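Side-chain contacts in Hen1 (Anabaena variabilis, PDB 3JWH), which probably transfers a methyl group from S-adenosyl-L-methionine to the 2'-hydroxyl of the 3'-terminal nucleotide of RNA: residues N173-I178 with Y184-Q189; V22-Q27 with M204-H209; I46-S51 with E71-L76; N42-L47 with E54-V59. All coordinates share one frame; numbering follows the deposited sequence.

Contact 1: N173-I178 with Y184-Q189; sequences NWANKI and YNVQFQ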
# COMPACT_ATOMS: atom_id res chain seq x y z
N ASN A 173 -15.21 -2.10 8.08
CA ASN A 173 -15.64 -1.20 9.15
C ASN A 173 -14.47 -0.27 9.45
O ASN A 173 -14.66 0.92 9.73
CB ASN A 173 -15.98 -1.98 10.43
CG ASN A 173 -17.22 -2.85 10.29
OD1 ASN A 173 -18.11 -2.57 9.48
ND2 ASN A 173 -17.28 -3.90 11.10
N TRP A 174 -13.26 -0.82 9.40
CA TRP A 174 -12.05 -0.06 9.65
C TRP A 174 -11.97 1.07 8.63
O TRP A 174 -11.75 2.23 9.00
CB TRP A 174 -10.81 -0.93 9.50
CG TRP A 174 -9.53 -0.13 9.52
CD1 TRP A 174 -8.94 0.44 10.62
CD2 TRP A 174 -8.75 0.28 8.39
NE1 TRP A 174 -7.85 1.20 10.24
CE2 TRP A 174 -7.72 1.12 8.88
CE3 TRP A 174 -8.83 0.04 7.02
CZ2 TRP A 174 -6.77 1.71 8.03
CZ3 TRP A 174 -7.89 0.62 6.17
CH2 TRP A 174 -6.87 1.45 6.68
N ALA A 175 -12.18 0.73 7.36
CA ALA A 175 -12.10 1.70 6.27
C ALA A 175 -13.22 2.72 6.29
O ALA A 175 -13.01 3.89 5.97
CB ALA A 175 -12.08 0.98 4.93
N ASN A 176 -14.42 2.29 6.65
CA ASN A 176 -15.54 3.20 6.72
C ASN A 176 -15.30 4.14 7.89
O ASN A 176 -15.59 5.33 7.81
CB ASN A 176 -16.87 2.44 6.89
CG ASN A 176 -17.32 1.76 5.61
OD1 ASN A 176 -17.21 2.32 4.52
ND2 ASN A 176 -17.86 0.55 5.74
N LYS A 177 -14.75 3.62 8.98
CA LYS A 177 -14.45 4.46 10.14
C LYS A 177 -13.43 5.50 9.70
O LYS A 177 -13.40 6.60 10.25
CB LYS A 177 -13.88 3.65 11.31
CG LYS A 177 -14.91 3.01 12.23
CD LYS A 177 -15.50 4.01 13.20
CE LYS A 177 -16.54 3.34 14.10
NZ LYS A 177 -17.12 4.27 15.13
N ILE A 178 -12.59 5.17 8.72
CA ILE A 178 -11.59 6.13 8.26
C ILE A 178 -12.27 7.30 7.55
O ILE A 178 -11.91 8.46 7.76
CB ILE A 178 -10.56 5.49 7.29
CG1 ILE A 178 -9.62 4.54 8.06
CG2 ILE A 178 -9.75 6.57 6.60
CD1 ILE A 178 -8.75 5.22 9.11
N TYR A 184 -11.85 11.55 3.47
CA TYR A 184 -11.75 10.58 2.38
C TYR A 184 -13.03 9.80 2.17
O TYR A 184 -13.87 9.71 3.06
CB TYR A 184 -10.64 9.55 2.66
CG TYR A 184 -9.24 10.07 2.57
CD1 TYR A 184 -8.68 10.79 3.63
CD2 TYR A 184 -8.48 9.90 1.42
CE1 TYR A 184 -7.40 11.32 3.53
CE2 TYR A 184 -7.21 10.43 1.32
CZ TYR A 184 -6.67 11.14 2.38
OH TYR A 184 -5.39 11.67 2.27
N ASN A 185 -13.15 9.25 0.98
CA ASN A 185 -14.27 8.39 0.63
C ASN A 185 -13.55 7.11 0.18
O ASN A 185 -12.41 7.15 -0.32
CB ASN A 185 -15.11 9.02 -0.47
CG ASN A 185 -15.88 10.23 0.02
OD1 ASN A 185 -15.98 11.24 -0.68
ND2 ASN A 185 -16.43 10.15 1.23
N VAL A 186 -14.18 5.96 0.39
CA VAL A 186 -13.54 4.70 0.07
C VAL A 186 -14.33 3.82 -0.91
O VAL A 186 -15.56 3.87 -0.95
CB VAL A 186 -13.30 3.91 1.38
CG1 VAL A 186 -14.64 3.41 1.93
CG2 VAL A 186 -12.33 2.78 1.15
N GLN A 187 -13.60 3.04 -1.70
CA GLN A 187 -14.19 2.11 -2.65
C GLN A 187 -13.49 0.77 -2.43
O GLN A 187 -12.27 0.73 -2.28
CB GLN A 187 -13.96 2.56 -4.09
CG GLN A 187 -14.98 3.55 -4.62
CD GLN A 187 -16.39 2.98 -4.61
OE1 GLN A 187 -16.64 1.91 -5.16
NE2 GLN A 187 -17.32 3.71 -3.98
N PHE A 188 -14.26 -0.31 -2.36
CA PHE A 188 -13.66 -1.61 -2.18
C PHE A 188 -13.56 -2.33 -3.51
O PHE A 188 -14.42 -2.18 -4.37
CB PHE A 188 -14.47 -2.41 -1.17
CG PHE A 188 -14.53 -1.76 0.18
CD1 PHE A 188 -13.42 -1.74 1.01
CD2 PHE A 188 -15.70 -1.13 0.60
CE1 PHE A 188 -13.47 -1.10 2.24
CE2 PHE A 188 -15.75 -0.49 1.82
CZ PHE A 188 -14.63 -0.47 2.65
N GLN A 189 -12.47 -3.07 -3.69
CA GLN A 189 -12.21 -3.79 -4.93
C GLN A 189 -11.38 -5.03 -4.65
O GLN A 189 -10.15 -4.97 -4.69
CB GLN A 189 -11.45 -2.88 -5.89
CG GLN A 189 -12.21 -1.64 -6.36
CD GLN A 189 -11.29 -0.52 -6.83
OE1 GLN A 189 -10.31 -0.76 -7.56
NE2 GLN A 189 -11.60 0.71 -6.42

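Contact 2: V22-Q27 with M204-H209; sequences VAALKQ and MAVFIH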
# COMPACT_ATOMS: atom_id res chain seq x y z
N VAL A 22 -1.13 -1.47 -9.10
CA VAL A 22 -0.66 -0.65 -10.21
C VAL A 22 -1.83 -0.11 -11.01
O VAL A 22 -1.83 1.04 -11.44
CB VAL A 22 0.25 -1.45 -11.15
CG1 VAL A 22 0.65 -0.61 -12.34
CG2 VAL A 22 1.48 -1.91 -10.39
N ALA A 23 -2.83 -0.98 -11.21
CA ALA A 23 -4.03 -0.60 -11.96
C ALA A 23 -4.77 0.53 -11.25
O ALA A 23 -5.22 1.48 -11.89
CB ALA A 23 -4.94 -1.82 -12.11
N ALA A 24 -4.91 0.44 -9.94
CA ALA A 24 -5.60 1.50 -9.21
C ALA A 24 -4.82 2.82 -9.27
O ALA A 24 -5.42 3.88 -9.43
CB ALA A 24 -5.83 1.08 -7.76
N LEU A 25 -3.50 2.75 -9.15
CA LEU A 25 -2.67 3.95 -9.22
C LEU A 25 -2.86 4.66 -10.54
O LEU A 25 -3.06 5.88 -10.59
CB LEU A 25 -1.19 3.58 -9.06
CG LEU A 25 -0.77 3.19 -7.64
CD1 LEU A 25 0.64 2.71 -7.64
CD2 LEU A 25 -0.94 4.39 -6.70
N LYS A 26 -2.82 3.89 -11.62
CA LYS A 26 -2.96 4.44 -12.96
C LYS A 26 -4.31 5.11 -13.22
O LYS A 26 -4.35 6.19 -13.81
CB LYS A 26 -2.67 3.35 -14.01
CG LYS A 26 -1.17 3.07 -14.16
CD LYS A 26 -0.85 1.97 -15.17
CE LYS A 26 0.65 1.90 -15.41
NZ LYS A 26 1.04 0.82 -16.35
N GLN A 27 -5.40 4.50 -12.76
CA GLN A 27 -6.72 5.09 -12.96
C GLN A 27 -6.87 6.44 -12.24
O GLN A 27 -7.67 7.29 -12.66
CB GLN A 27 -7.80 4.13 -12.47
CG GLN A 27 -7.71 2.76 -13.10
CD GLN A 27 -9.02 2.02 -13.05
OE1 GLN A 27 -9.62 1.84 -11.98
NE2 GLN A 27 -9.49 1.59 -14.22
N MET A 204 -8.93 -5.02 -0.94
CA MET A 204 -8.22 -3.79 -1.27
C MET A 204 -9.15 -2.60 -1.02
O MET A 204 -10.36 -2.68 -1.22
CB MET A 204 -7.75 -3.80 -2.73
CG MET A 204 -7.05 -2.50 -3.18
SD MET A 204 -6.08 -2.62 -4.72
CE MET A 204 -7.24 -2.03 -5.84
N ALA A 205 -8.58 -1.50 -0.55
CA ALA A 205 -9.36 -0.31 -0.32
C ALA A 205 -8.68 0.85 -1.03
O ALA A 205 -7.48 1.07 -0.86
CB ALA A 205 -9.48 -0.03 1.15
N VAL A 206 -9.43 1.55 -1.86
CA VAL A 206 -8.90 2.70 -2.56
C VAL A 206 -9.61 3.93 -1.97
O VAL A 206 -10.80 4.13 -2.19
CB VAL A 206 -9.18 2.62 -4.08
CG1 VAL A 206 -8.66 3.86 -4.77
CG2 VAL A 206 -8.48 1.39 -4.67
N PHE A 207 -8.87 4.71 -1.18
CA PHE A 207 -9.40 5.92 -0.57
C PHE A 207 -9.08 7.10 -1.46
O PHE A 207 -7.95 7.26 -1.92
CB PHE A 207 -8.75 6.19 0.79
CG PHE A 207 -9.07 5.18 1.84
CD1 PHE A 207 -10.17 5.35 2.67
CD2 PHE A 207 -8.23 4.10 2.05
CE1 PHE A 207 -10.41 4.48 3.70
CE2 PHE A 207 -8.47 3.22 3.08
CZ PHE A 207 -9.55 3.40 3.90
N ILE A 208 -10.08 7.93 -1.72
CA ILE A 208 -9.85 9.11 -2.54
C ILE A 208 -10.19 10.33 -1.71
O ILE A 208 -11.26 10.41 -1.09
CB ILE A 208 -10.69 9.08 -3.82
CG1 ILE A 208 -10.21 7.92 -4.70
CG2 ILE A 208 -10.54 10.40 -4.58
CD1 ILE A 208 -10.97 7.80 -6.00
N HIS A 209 -9.27 11.29 -1.67
CA HIS A 209 -9.50 12.49 -0.88
C HIS A 209 -10.65 13.31 -1.44
O HIS A 209 -10.80 13.44 -2.65
CB HIS A 209 -8.23 13.36 -0.83
CG HIS A 209 -8.25 14.39 0.26
ND1 HIS A 209 -9.14 15.44 0.28
CD2 HIS A 209 -7.53 14.48 1.40
CE1 HIS A 209 -8.98 16.13 1.40
NE2 HIS A 209 -8.00 15.57 2.09

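Contact 3: I46-S51 with E71-L76; sequences ILLKDS and ERLDRL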
# COMPACT_ATOMS: atom_id res chain seq x y z
N ILE A 46 8.38 -3.07 -9.59
CA ILE A 46 7.42 -2.89 -10.67
C ILE A 46 7.19 -1.41 -11.04
O ILE A 46 7.04 -1.09 -12.21
CB ILE A 46 6.07 -3.57 -10.30
CG1 ILE A 46 6.24 -5.09 -10.38
CG2 ILE A 46 4.95 -3.13 -11.25
CD1 ILE A 46 5.15 -5.87 -9.67
N LEU A 47 7.16 -0.52 -10.06
CA LEU A 47 6.95 0.90 -10.34
C LEU A 47 8.17 1.56 -11.01
O LEU A 47 8.03 2.36 -11.94
CB LEU A 47 6.63 1.66 -9.05
CG LEU A 47 5.40 1.26 -8.23
CD1 LEU A 47 5.21 2.27 -7.09
CD2 LEU A 47 4.16 1.22 -9.12
N LEU A 48 9.36 1.23 -10.54
CA LEU A 48 10.60 1.80 -11.06
C LEU A 48 10.80 1.42 -12.53
O LEU A 48 11.26 2.24 -13.34
CB LEU A 48 11.79 1.30 -10.25
CG LEU A 48 12.87 2.29 -9.76
CD1 LEU A 48 14.22 1.57 -9.77
CD2 LEU A 48 12.93 3.54 -10.63
N LYS A 49 10.45 0.19 -12.87
CA LYS A 49 10.59 -0.31 -14.23
C LYS A 49 9.60 0.36 -15.17
O LYS A 49 9.88 0.49 -16.35
CB LYS A 49 10.34 -1.83 -14.29
CG LYS A 49 11.42 -2.66 -13.63
CD LYS A 49 11.07 -4.15 -13.67
CE LYS A 49 9.81 -4.44 -12.87
NZ LYS A 49 9.46 -5.89 -12.83
N ASP A 50 8.47 0.79 -14.64
CA ASP A 50 7.41 1.42 -15.42
C ASP A 50 7.54 2.94 -15.47
O ASP A 50 7.25 3.62 -14.49
CB ASP A 50 6.06 1.04 -14.82
CG ASP A 50 4.90 1.37 -15.73
OD1 ASP A 50 5.03 2.31 -16.54
OD2 ASP A 50 3.85 0.69 -15.62
N SER A 51 7.94 3.46 -16.62
CA SER A 51 8.13 4.91 -16.80
C SER A 51 6.90 5.80 -16.60
O SER A 51 6.99 7.03 -16.67
CB SER A 51 8.76 5.18 -18.18
OG SER A 51 7.87 4.83 -19.22
N GLU A 71 19.02 -4.18 -3.20
CA GLU A 71 19.71 -5.27 -3.88
C GLU A 71 18.99 -5.74 -5.14
O GLU A 71 19.56 -5.74 -6.23
CB GLU A 71 19.90 -6.43 -2.92
CG GLU A 71 20.81 -7.54 -3.42
CD GLU A 71 21.20 -8.49 -2.31
OE1 GLU A 71 20.29 -8.99 -1.60
OE2 GLU A 71 22.41 -8.75 -2.13
N ARG A 72 17.73 -6.15 -5.02
CA ARG A 72 17.02 -6.60 -6.20
C ARG A 72 16.66 -5.46 -7.15
O ARG A 72 16.61 -5.65 -8.37
CB ARG A 72 15.78 -7.43 -5.83
CG ARG A 72 15.00 -6.96 -4.64
CD ARG A 72 14.08 -8.08 -4.15
NE ARG A 72 13.05 -8.43 -5.13
CZ ARG A 72 11.99 -7.67 -5.43
NH1 ARG A 72 11.81 -6.50 -4.83
NH2 ARG A 72 11.11 -8.08 -6.34
N LEU A 73 16.45 -4.27 -6.61
CA LEU A 73 16.13 -3.13 -7.46
C LEU A 73 17.32 -2.88 -8.36
O LEU A 73 17.17 -2.34 -9.45
CB LEU A 73 15.82 -1.88 -6.63
CG LEU A 73 14.40 -1.77 -6.06
CD1 LEU A 73 14.28 -0.59 -5.10
CD2 LEU A 73 13.40 -1.61 -7.19
N ASP A 74 18.50 -3.30 -7.91
CA ASP A 74 19.70 -3.10 -8.71
C ASP A 74 19.87 -4.14 -9.79
O ASP A 74 20.77 -4.03 -10.61
CB ASP A 74 20.94 -3.07 -7.81
CG ASP A 74 21.15 -1.73 -7.15
OD1 ASP A 74 20.95 -0.72 -7.84
OD2 ASP A 74 21.50 -1.68 -5.96
N ARG A 75 19.02 -5.15 -9.79
CA ARG A 75 19.10 -6.18 -10.82
C ARG A 75 18.43 -5.65 -12.08
O ARG A 75 18.43 -6.30 -13.13
CB ARG A 75 18.41 -7.46 -10.33
CG ARG A 75 19.11 -8.10 -9.12
CD ARG A 75 18.28 -9.22 -8.52
NE ARG A 75 18.89 -9.79 -7.32
CZ ARG A 75 18.28 -10.65 -6.51
NH1 ARG A 75 17.04 -11.04 -6.77
NH2 ARG A 75 18.91 -11.13 -5.44
N LEU A 76 17.87 -4.44 -11.99
CA LEU A 76 17.21 -3.81 -13.12
C LEU A 76 18.20 -3.05 -14.01
O LEU A 76 19.24 -2.58 -13.54
CB LEU A 76 16.14 -2.82 -12.65
CG LEU A 76 15.00 -3.34 -11.78
CD1 LEU A 76 14.13 -2.18 -11.37
CD2 LEU A 76 14.19 -4.36 -12.54

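Contact 4: N42-L47 with E54-V59; sequences NLLKIL and EQITGV. With SAH (S-adenosyl-L-homocysteine), chain C.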
# COMPACT_ATOMS: atom_id res chain seq x y z
N ASN A 42 8.98 -5.40 -3.63
CA ASN A 42 8.29 -6.08 -4.72
C ASN A 42 7.53 -5.07 -5.56
O ASN A 42 7.72 -5.01 -6.78
CB ASN A 42 7.36 -7.16 -4.18
CG ASN A 42 8.12 -8.33 -3.59
OD1 ASN A 42 9.22 -8.66 -4.06
ND2 ASN A 42 7.54 -8.98 -2.58
N LEU A 43 6.70 -4.26 -4.92
CA LEU A 43 5.96 -3.25 -5.65
C LEU A 43 6.91 -2.16 -6.17
O LEU A 43 6.72 -1.63 -7.27
CB LEU A 43 4.88 -2.63 -4.77
CG LEU A 43 4.20 -1.41 -5.39
CD1 LEU A 43 3.46 -1.80 -6.66
CD2 LEU A 43 3.26 -0.79 -4.38
N LEU A 44 7.94 -1.82 -5.39
CA LEU A 44 8.90 -0.79 -5.82
C LEU A 44 9.60 -1.20 -7.13
O LEU A 44 9.86 -0.36 -7.99
CB LEU A 44 9.97 -0.52 -4.74
CG LEU A 44 9.58 -0.00 -3.34
CD1 LEU A 44 10.86 0.21 -2.56
CD2 LEU A 44 8.76 1.30 -3.40
N LYS A 45 9.90 -2.49 -7.29
CA LYS A 45 10.55 -2.98 -8.51
C LYS A 45 9.67 -2.74 -9.73
O LYS A 45 10.13 -2.26 -10.77
CB LYS A 45 10.88 -4.47 -8.38
CG LYS A 45 11.60 -5.05 -9.59
CD LYS A 45 12.23 -6.40 -9.27
CE LYS A 45 13.29 -6.76 -10.31
NZ LYS A 45 14.02 -8.02 -9.97
N ILE A 46 8.38 -3.07 -9.59
CA ILE A 46 7.42 -2.89 -10.67
C ILE A 46 7.19 -1.41 -11.04
O ILE A 46 7.04 -1.09 -12.21
CB ILE A 46 6.07 -3.57 -10.30
CG1 ILE A 46 6.24 -5.09 -10.38
CG2 ILE A 46 4.95 -3.13 -11.25
CD1 ILE A 46 5.15 -5.87 -9.67
N LEU A 47 7.16 -0.52 -10.06
CA LEU A 47 6.95 0.90 -10.34
C LEU A 47 8.17 1.56 -11.01
O LEU A 47 8.03 2.36 -11.94
CB LEU A 47 6.63 1.66 -9.05
CG LEU A 47 5.40 1.26 -8.23
CD1 LEU A 47 5.21 2.27 -7.09
CD2 LEU A 47 4.16 1.22 -9.12
N GLU A 54 6.55 8.82 -12.00
CA GLU A 54 7.56 9.88 -12.00
C GLU A 54 8.39 9.95 -10.73
O GLU A 54 9.40 10.66 -10.67
CB GLU A 54 6.88 11.23 -12.28
CG GLU A 54 6.49 11.42 -13.75
CD GLU A 54 5.85 12.77 -14.03
OE1 GLU A 54 6.25 13.79 -13.40
OE2 GLU A 54 4.94 12.82 -14.89
N GLN A 55 7.98 9.22 -9.72
CA GLN A 55 8.71 9.18 -8.47
C GLN A 55 8.24 8.00 -7.64
O GLN A 55 7.04 7.81 -7.45
CB GLN A 55 8.54 10.47 -7.69
CG GLN A 55 9.26 10.47 -6.36
CD GLN A 55 9.25 11.84 -5.70
OE1 GLN A 55 8.41 12.68 -6.01
NE2 GLN A 55 10.18 12.06 -4.78
N ILE A 56 9.20 7.21 -7.20
CA ILE A 56 8.94 6.03 -6.39
C ILE A 56 9.71 6.13 -5.07
O ILE A 56 10.93 6.20 -5.07
CB ILE A 56 9.41 4.73 -7.11
CG1 ILE A 56 8.64 4.50 -8.41
CG2 ILE A 56 9.25 3.56 -6.21
CD1 ILE A 56 9.09 5.33 -9.55
N THR A 57 9.01 6.15 -3.94
CA THR A 57 9.69 6.18 -2.66
C THR A 57 9.18 5.04 -1.80
O THR A 57 7.98 4.89 -1.64
CB THR A 57 9.45 7.49 -1.90
OG1 THR A 57 10.07 8.57 -2.60
CG2 THR A 57 10.04 7.40 -0.50
N GLY A 58 10.10 4.27 -1.23
CA GLY A 58 9.74 3.16 -0.35
C GLY A 58 10.21 3.43 1.06
O GLY A 58 11.35 3.82 1.28
N VAL A 59 9.34 3.20 2.04
CA VAL A 59 9.64 3.43 3.44
C VAL A 59 9.47 2.17 4.27
O VAL A 59 8.47 1.48 4.14
CB VAL A 59 8.70 4.54 4.03
CG1 VAL A 59 9.08 4.84 5.48
CG2 VAL A 59 8.75 5.80 3.18
N SAH C . 4.52 -4.52 1.30
CA SAH C . 5.55 -5.57 1.14
CB SAH C . 5.42 -6.57 2.29
CG SAH C . 5.56 -5.86 3.64
SD SAH C . 5.36 -6.96 5.09
C SAH C . 5.33 -6.30 -0.18
O SAH C . 4.64 -7.34 -0.14
OXT SAH C . 5.86 -5.81 -1.20
C5' SAH C . 5.18 -5.65 6.35
C4' SAH C . 6.24 -4.56 6.18
O4' SAH C . 5.89 -3.45 7.02
C3' SAH C . 7.61 -5.07 6.65
O3' SAH C . 8.64 -4.53 5.83
C2' SAH C . 7.68 -4.49 8.06
O2' SAH C . 9.05 -4.33 8.43
C1' SAH C . 7.07 -3.12 7.78
N9 SAH C . 6.66 -2.42 9.02
C8 SAH C . 5.98 -2.96 10.02
N7 SAH C . 5.76 -2.04 10.96
C5 SAH C . 6.31 -0.90 10.54
C6 SAH C . 6.41 0.37 11.08
N6 SAH C . 5.88 0.65 12.27
N1 SAH C . 7.06 1.32 10.39
C2 SAH C . 7.60 1.05 9.21
N3 SAH C . 7.52 -0.15 8.67
C4 SAH C . 6.89 -1.15 9.31

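Contact 1: N173-I178 with Y184-Q189
Phe188 and Val186 meet Ala175 through two different settings of chi1. In Phe188, CG lies anti to the carbonyl carbon (chi1 -61°), which sends the ring outward from the strand toward helix 168-181. In Val186, chi1 of 71° puts CG1 in the crowded position between backbone N and carbonyl carbon and leaves CG2 anti to the backbone N, giving each methyl its own partner. The Phe188 ring is met at its edge and not on its face. Ala175 CB sits near the ring plane and touches both CE1 and CZ of Phe188, each at 3.7 Å. Asn176 OD1 comes to the same rim, 4.2 Å from Phe188 CE2, with the amide turned almost perpendicular to the ring (89°). The same OD1 lies 3.8 Å from Val186 CG1, while Val186 CG2 reaches Ala175 CB at 4.2 Å. A small alanine thus lets helix and strand pack closely, their segment axes 8.0 Å apart and roughly antiparallel. This helix-strand pair lies at the outer margin of the sheet: strand 184-188 is an outermost strand, paired with strand 202-209, whose Phe207 packs against Ala175 and Val186, while Ile178 packs on helix 117-131.

Contact 2: V22-Q27 with M204-H209
Apolar packing carries this contact, and it converges on one methyl group. Ala24 CB points from helix 13-27 at the sheet and touches two residues of strand 202-209: Met204 CE at 3.9 Å and Val206 CG2 at 4.1 Å. The two reach it differently. Met204 runs out nearly extended, with CG anti to its backbone N (chi1 177°) and chi2 likewise close to 180°, until a bend at chi3 of 97° carries the terminal methyl across to the alanine. It is CE, not the sulfur, that does the touching. Val206 is shorter and presents the branch that stands anti to its carbonyl carbon. The nearest backbones, Ala24 CA and Val206 CA, remain 7.5 Å apart, a gap that these few carbons bridge, and all three residues are buried.

Hydrogen bonding belongs to the separate frameworks. The helix is held by its own bonds, such as Lys26 N to Val22 O at 3.0 Å. The strand bonds through its backbone to Val138 and Val136 on one side and to Gln189, Gln187 and Asn185 on the other.

While Met204 and Val206 face helix 13-27, Ala205 and Phe207 face helix 168-181, so helices cover both sides of the strand. The strand order 3-2-1-4-5-7-6, with 202-209 as the antiparallel seventh strand, is the hallmark of the Rossmann-like class I methyltransferase fold.

Contact 3: I46-S51 with E71-L76
Leu48 O accepts a hydrogen bond from Arg85 NH1, and the preceding carbonyl oxygen, Leu47 O, takes a weak one from NH2 of the same arginine. The guanidinium group therefore engages the C-terminal end of helix 42-49, where it probably complements the partial negative charge, just where Leu48 turns its side chain toward the second segment. The packing itself is apolar. Leu48 CD1 is the shared atom, 4.1 Å from Leu76 CD1 and 4.2 Å from Leu73 CD2, and both leucines are crossed at a slant. To get there Leu48 adopts chi1 of -133°, away from any staggered position, which suggests a strained or imperfectly defined side chain. Lys49 contributes its aliphatic stem and not its ammonium group. Bent at chi3 (-63°), it lies at about a right angle to Leu76, with Lys49 CG 3.6 Å from Leu76 CD1; a still closer approach to Leu76 CD2 is tighter than normal packing and doubtful in detail. Leu76 is placed by a type I beta turn that runs from Leu73 to Leu76; it points at the helix end, which Leu73 reaches with the tip of its side chain. Trp83 of helix 80-83 packs on Leu48 and Leu76, while on another side of helix 42-49 Ile46 and Leu47 meet helix 13-27.

Contact 4: N42-L47 with E54-V59
Leu44 and Leu47, a helical turn apart, meet the strand at Ile56 and Gly58. The CD2 methyl of Leu44 lies 3.6 Å from Ile56 CG2 and 3.7 Å from Gly58 CA; because the glycine carries no side chain, the other methyl settles there too, with Leu44 CD1 3.9 Å from Gly58 CA. The fork of the leucine thus rests directly on the strand backbone, while the side chains of Leu44 and Ile56 run past each other in opposite directions. Leu47 touches with its first side-chain carbon: Leu47 CB is 3.5 Å from Ile56 CG1. With CG1 anti to its carbonyl carbon (chi1 -63°) and CG2 anti to its backbone N, Ile56 directs one branch to each leucine.

The segments 42-47 of the helix and 55-59 of the strand run almost antiparallel (170°), their axes 9.0 Å apart, in the second half of a beta-alpha-beta crossover that starts at strand 32-36. In this Rossmann-like fold the glycine-rich loop Gly37-Cys38-Gly39 joins that first strand to the helix and lines the cofactor pocket.

Farther out, Leu47 also packs on Val33 and Leu44 on Asp35 and Leu88, seating the helix across three adjacent strands. Its N-terminal end lies by the amino-acid part of S-adenosyl-L-homocysteine: Asn42 CB is 3.6 Å from SAH OXT, and the helix end could favour that carboxylate. At the end of the same strand, Asp60 OD2 hydrogen-bonds the ligand, as does Gly37 O. On the far side of the strand Thr57 OG1 is hydrogen-bonded to Tyr103 OH.

From the N terminus, helix 13-27 opens contact 2, whose loop spans most of the chain and closes only at strand 202-209. Everything else falls within that span. Contacts 4 and 3 both set out from helix 42-49 and share Ile46 and Leu47; contact 4 closes first, on strand 55-60, and contact 3 closes later, at the C-terminal end of helix 63-73. Contact 1 is a late, short loop between helix 168-181 and strand 184-188, in series with these two. Contacts 1 and 2 join through backbone pairing of the last two strands. Contacts 2 and 3 join through the Lys26-Asp50 salt bridge, which ties helix 13-27 to the end of helix 42-49.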